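Local coordinates for protein aldehyde dehydrogenase (Anabaena variabilis, PDB 4H7N) that probably catalyses the NAD+-dependent oxidation of aldehydes to carboxylic acids, at residues V325-V330 and N355-V360; P348-N353 and M370-F375. All blocks are in the same frame, centred on the assembly; numbering follows the deposited sequence.

Interaction 1. Residues V325-V330 and N355-V360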
loop_
_atom_site.group_PDB
_atom_site.type_symbol
_atom_site.label_atom_id
_atom_site.label_comp_id
_atom_site.label_asym_id
_atom_site.label_seq_id
_atom_site.Cartn_x
_atom_site.Cartn_y
_atom_site.Cartn_z
ATOM N N VAL A 325 -6.661 26.446 30.166
ATOM C CA VAL A 325 -6.779 27.402 31.254
ATOM C C VAL A 325 -7.473 26.776 32.472
ATOM O O VAL A 325 -6.958 26.854 33.585
ATOM C CB VAL A 325 -7.452 28.713 30.791
ATOM C CG1 VAL A 325 -7.851 29.581 31.994
ATOM C CG2 VAL A 325 -6.504 29.489 29.868
ATOM N N GLU A 326 -8.600 26.105 32.266
ATOM C CA GLU A 326 -9.223 25.363 33.356
ATOM C C GLU A 326 -8.222 24.447 34.086
ATOM O O GLU A 326 -8.340 24.248 35.271
ATOM C CB GLU A 326 -10.423 24.556 32.830
ATOM C CG GLU A 326 -10.949 23.445 33.746
ATOM C CD GLU A 326 -11.709 23.965 34.952
ATOM O OE1 GLU A 326 -11.761 25.210 35.138
ATOM O OE2 GLU A 326 -12.261 23.131 35.725
ATOM N N LYS A 327 -7.249 23.878 33.373
ATOM C CA LYS A 327 -6.343 22.904 33.968
ATOM C C LYS A 327 -5.032 23.520 34.450
ATOM O O LYS A 327 -4.105 22.795 34.815
ATOM C CB LYS A 327 -6.098 21.768 32.964
ATOM C CG LYS A 327 -7.313 20.866 32.853
ATOM C CD LYS A 327 -7.176 19.821 31.775
ATOM C CE LYS A 327 -8.376 18.872 31.847
ATOM N NZ LYS A 327 -8.417 18.127 30.553
ATOM N N GLY A 328 -4.942 24.849 34.417
ATOM C CA GLY A 328 -3.838 25.552 35.042
ATOM C C GLY A 328 -2.935 26.293 34.077
ATOM O O GLY A 328 -2.008 26.939 34.524
ATOM N N ALA A 329 -3.168 26.216 32.767
ATOM C CA ALA A 329 -2.211 26.833 31.810
ATOM C C ALA A 329 -2.114 28.347 32.052
ATOM O O ALA A 329 -3.056 28.954 32.545
ATOM C CB ALA A 329 -2.612 26.544 30.379
ATOM N N VAL A 330 -0.943 28.915 31.755
ATOM C CA VAL A 330 -0.679 30.352 31.818
ATOM C C VAL A 330 -0.527 30.863 30.391
ATOM O O VAL A 330 0.289 30.348 29.658
ATOM C CB VAL A 330 0.646 30.624 32.578
ATOM C CG1 VAL A 330 1.041 32.097 32.508
ATOM C CG2 VAL A 330 0.517 30.180 34.049
ATOM N N ASN A 355 0.539 20.454 30.323
ATOM C CA ASN A 355 0.847 19.037 30.474
ATOM C C ASN A 355 -0.085 18.185 29.619
ATOM O O ASN A 355 -0.995 18.699 28.949
ATOM C CB ASN A 355 0.836 18.615 31.941
ATOM C CG ASN A 355 -0.533 18.720 32.572
ATOM O OD1 ASN A 355 -1.496 18.143 32.108
ATOM N ND2 ASN A 355 -0.620 19.473 33.644
ATOM N N HIS A 356 0.157 16.885 29.624
ATOM C CA HIS A 356 -0.545 16.000 28.723
ATOM C C HIS A 356 -1.936 15.610 29.264
ATOM O O HIS A 356 -2.623 14.806 28.631
ATOM C CB HIS A 356 0.324 14.767 28.421
ATOM C CG HIS A 356 1.432 15.021 27.443
ATOM N ND1 HIS A 356 1.942 14.030 26.634
ATOM C CD2 HIS A 356 2.115 16.148 27.120
ATOM C CE1 HIS A 356 2.895 14.528 25.859
ATOM N NE2 HIS A 356 3.012 15.817 26.119
ATOM N N SER A 357 -2.398 16.206 30.376
ATOM C CA SER A 357 -3.829 16.062 30.721
ATOM C C SER A 357 -4.699 16.985 29.856
ATOM O O SER A 357 -5.911 16.839 29.829
ATOM C CB SER A 357 -4.103 16.380 32.192
ATOM O OG SER A 357 -4.016 17.778 32.429
HETATM N N MSE A 358 -4.089 17.930 29.141
HETATM C CA MSE A 358 -4.853 18.936 28.392
HETATM C C MSE A 358 -5.021 18.567 26.919
HETATM O O MSE A 358 -4.103 18.008 26.266
HETATM C CB MSE A 358 -4.138 20.314 28.467
HETATM C CG MSE A 358 -3.841 20.803 29.856
HETATM SE SE MSE A 358 -2.543 22.301 29.774
HETATM C CE MSE A 358 -2.636 22.697 31.685
ATOM N N LYS A 359 -6.165 18.942 26.347
ATOM C CA LYS A 359 -6.438 18.695 24.942
ATOM C C LYS A 359 -5.431 19.310 24.032
ATOM O O LYS A 359 -5.078 18.740 22.999
ATOM C CB LYS A 359 -7.772 19.297 24.560
ATOM C CG LYS A 359 -8.964 18.585 25.170
ATOM C CD LYS A 359 -10.196 19.411 24.840
ATOM C CE LYS A 359 -11.390 19.045 25.686
ATOM N NZ LYS A 359 -12.211 18.073 24.933
ATOM N N VAL A 360 -4.989 20.509 24.387
ATOM C CA VAL A 360 -4.053 21.233 23.531
ATOM C C VAL A 360 -2.711 20.489 23.347
ATOM O O VAL A 360 -1.956 20.782 22.434
ATOM C CB VAL A 360 -3.856 22.676 24.073
ATOM C CG1 VAL A 360 -2.879 22.695 25.235
ATOM C CG2 VAL A 360 -3.414 23.609 22.964
HETATM O O HOH W 1 -3.499 20.128 35.122
#
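Lys327 and Met358 illustrate how one lysine can be apolar at its base and polar at its tip. The close packing is centred on Met358, a buried selenomethionine whose extended chain carries CE to the backbone beyond helix 311-326. There CE lies 3.5 Å from Lys327 O and touches Ala329 N and Lys327 CB, while Ala329 CB borders it more loosely. Inward, Met358 also rests on Ala324 of the helix.

Lys327 and Ser357, by contrast, lie exposed on the solvent side. The lysine chain, extended beyond CG, runs past the Ser357 hydroxyl, and NZ donates to Ser357 O at 2.9 Å, approaching 33° out of the carbonyl plane. Asp323 OD1 forms a salt bridge with the same ammonium group. A water donates to Lys327 O (water O to Lys327 O, 2.8 Å) and accepts a weak bond from Asn355 ND2.

Asn355 OD1 accepts two bonds in its carbonyl plane, from Ser357 OG on a lone pair (2.6 Å) and from Ser357 N (2.8 Å), which probably holds the turn in shape. A Schellman motif with Gly328 as its C-prime residue thus faces an Asx turn within the type I beta turn from Asn355 to Met358.

Interaction 2. Residues P348-N353 and M370-F375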
loop_
_atom_site.group_PDB
_atom_site.type_symbol
_atom_site.label_atom_id
_atom_site.label_comp_id
_atom_site.label_asym_id
_atom_site.label_seq_id
_atom_site.Cartn_x
_atom_site.Cartn_y
_atom_site.Cartn_z
ATOM N N PRO A 348 -1.073 34.361 17.545
ATOM C CA PRO A 348 -0.027 33.487 18.088
ATOM C C PRO A 348 -0.058 33.472 19.613
ATOM O O PRO A 348 -0.101 34.511 20.246
ATOM C CB PRO A 348 1.259 34.135 17.566
ATOM C CG PRO A 348 0.847 34.749 16.268
ATOM C CD PRO A 348 -0.524 35.310 16.551
ATOM N N THR A 349 -0.136 32.285 20.178
ATOM C CA THR A 349 -0.405 32.105 21.583
ATOM C C THR A 349 0.663 31.237 22.202
ATOM O O THR A 349 0.826 30.090 21.784
ATOM C CB THR A 349 -1.766 31.442 21.738
ATOM O OG1 THR A 349 -2.766 32.291 21.161
ATOM C CG2 THR A 349 -2.109 31.158 23.157
ATOM N N VAL A 350 1.417 31.789 23.168
ATOM C CA VAL A 350 2.395 31.009 23.957
ATOM C C VAL A 350 1.792 30.719 25.324
ATOM O O VAL A 350 1.364 31.649 26.014
ATOM C CB VAL A 350 3.725 31.760 24.136
ATOM C CG1 VAL A 350 4.712 30.952 24.974
ATOM C CG2 VAL A 350 4.316 32.101 22.778
HETATM N N MSE A 351 1.795 29.445 25.717
HETATM C CA MSE A 351 1.325 29.030 27.025
HETATM C C MSE A 351 2.334 28.166 27.727
HETATM O O MSE A 351 3.024 27.348 27.111
HETATM C CB MSE A 351 0.098 28.152 26.933
HETATM C CG MSE A 351 -0.889 28.474 25.846
HETATM SE SE MSE A 351 -2.459 27.225 25.978
HETATM C CE MSE A 351 -1.663 25.671 26.686
ATOM N N THR A 352 2.380 28.287 29.042
ATOM C CA THR A 352 3.249 27.449 29.884
ATOM C C THR A 352 2.394 26.885 31.043
ATOM O O THR A 352 1.173 27.110 31.108
ATOM C CB THR A 352 4.497 28.215 30.419
ATOM O OG1 THR A 352 4.096 29.254 31.311
ATOM C CG2 THR A 352 5.359 28.838 29.270
ATOM N N ASN A 353 3.054 26.174 31.945
ATOM C CA ASN A 353 2.383 25.357 32.949
ATOM C C ASN A 353 1.390 24.405 32.289
ATOM O O ASN A 353 0.239 24.352 32.659
ATOM C CB ASN A 353 1.670 26.250 33.934
ATOM C CG ASN A 353 1.542 25.610 35.299
ATOM O OD1 ASN A 353 2.526 25.145 35.866
ATOM N ND2 ASN A 353 0.323 25.587 35.838
HETATM N N MSE A 370 1.189 27.543 20.999
HETATM C CA MSE A 370 2.525 27.084 21.308
HETATM C C MSE A 370 2.536 26.778 22.785
HETATM O O MSE A 370 2.821 27.674 23.596
HETATM C CB MSE A 370 3.513 28.183 20.958
HETATM C CG MSE A 370 3.701 28.306 19.456
HETATM SE SE MSE A 370 4.698 29.912 18.931
HETATM C CE MSE A 370 3.334 31.275 19.224
ATOM N N PRO A 371 2.152 25.563 23.165
ATOM C CA PRO A 371 2.326 25.124 24.553
ATOM C C PRO A 371 3.745 24.626 24.781
ATOM O O PRO A 371 4.213 23.732 24.056
ATOM C CB PRO A 371 1.312 23.961 24.682
ATOM C CG PRO A 371 1.117 23.451 23.289
ATOM C CD PRO A 371 1.632 24.483 22.314
ATOM N N VAL A 372 4.409 25.152 25.795
ATOM C CA VAL A 372 5.809 24.862 26.051
ATOM C C VAL A 372 6.024 24.191 27.394
ATOM O O VAL A 372 5.673 24.747 28.389
ATOM C CB VAL A 372 6.628 26.172 26.013
ATOM C CG1 VAL A 372 8.113 25.872 26.079
ATOM C CG2 VAL A 372 6.323 26.905 24.713
HETATM N N MSE A 373 6.636 23.016 27.404
HETATM C CA MSE A 373 6.875 22.245 28.636
HETATM C C MSE A 373 8.353 22.038 28.863
HETATM O O MSE A 373 9.037 21.688 27.935
HETATM C CB MSE A 373 6.346 20.820 28.421
HETATM C CG MSE A 373 5.053 20.577 29.147
HETATM SE SE MSE A 373 4.534 18.688 28.985
HETATM C CE MSE A 373 5.059 17.925 30.707
ATOM N N PRO A 374 8.856 22.193 30.096
ATOM C CA PRO A 374 10.249 21.816 30.354
ATOM C C PRO A 374 10.465 20.292 30.429
ATOM O O PRO A 374 9.527 19.569 30.685
ATOM C CB PRO A 374 10.523 22.455 31.726
ATOM C CG PRO A 374 9.206 22.499 32.397
ATOM C CD PRO A 374 8.140 22.557 31.335
ATOM N N PHE A 375 11.677 19.807 30.171
ATOM C CA PHE A 375 12.059 18.429 30.561
ATOM C C PHE A 375 13.363 18.347 31.376
ATOM O O PHE A 375 14.307 19.095 31.139
ATOM C CB PHE A 375 12.111 17.460 29.363
ATOM C CG PHE A 375 13.055 17.869 28.295
ATOM C CD1 PHE A 375 14.386 17.507 28.362
ATOM C CD2 PHE A 375 12.621 18.618 27.202
ATOM C CE1 PHE A 375 15.277 17.871 27.358
ATOM C CE2 PHE A 375 13.518 18.998 26.200
ATOM C CZ PHE A 375 14.845 18.618 26.267
HETATM O O HOH W 2 5.074 24.501 31.037
#
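Met370 and Val350 form the apolar centre on one face of this strand pair, where the selenomethionine side chain crosses that of the valine obliquely. Met370 bends at its last torsion (chi3 -74°), bringing CE to 3.8 Å from Val350 CG2 and 3.9 Å from Pro348 CB. CE also touches the backbone N and O of Thr349. Val350 CG1 and Val372 CG2 touch more loosely, at 4.4 Å, and helix 279-292 covers this face, with Leu286 on Met370, Ile287 on Val350 and Phe279 on Val372.

The reverse face belongs to Met351 and Pro371. Selenomethionine Met351 also bends at chi3, so that CE meets Pro371 CB at 4.0 Å; its side chain further touches Ala329 and Val360.

Between the two faces runs the backbone ladder. Met370 N donates to Thr349 O at 2.7 Å, Met351 N to Met370 O at 2.9 Å, and Val372 N to Met351 O at 2.9 Å. The first and third donors lie almost in line with the C=O bond, although the Met370 N-H is itself bent; Met351 N, 32° off the carbonyl plane, makes the straightest N-H...O of the three. Pro371, with no N-H to give, can join Ile272 of strand 269-275 only as an acceptor, through its backbone O.

Farther out, direct pairing gives way to water: one molecule donates to Val372 O (water O to Val372 O, 2.7 Å) and accepts weakly from Asn353 N. Thr352 OG1 turns instead to His332 NE2 on strand 330-333. The two bridges, Val350 with Met370 and Met351 with Pro371, are those of neighbouring parallel strands in the mixed, mainly parallel sheet of the aldehyde dehydrogenase catalytic domain.

How the interactions relate
Interactions 1 and 2 have centres about 10 Å apart and interlock along the chain: 325-330, 348-353, 355-360 and 370-375 follow in that order, so each contact encloses a segment of the other. Interaction 1 lies at the surface, where helix 311-326 hands over to 330-333, the outermost strand of the sheet within this chain; interaction 2 is buried in that sheet. Val330 N and Thr352 O, 2.9 Å apart, probably form a hydrogen bond between antiparallel strands, and Asn353 ND2 probably donates to Gly328 O. The loop bearing 355-360 joins the parallel strands of interaction 2, so helix end, loop and outer strands meet in one region of the catalytic domain, away from the predicted active-site Glu232.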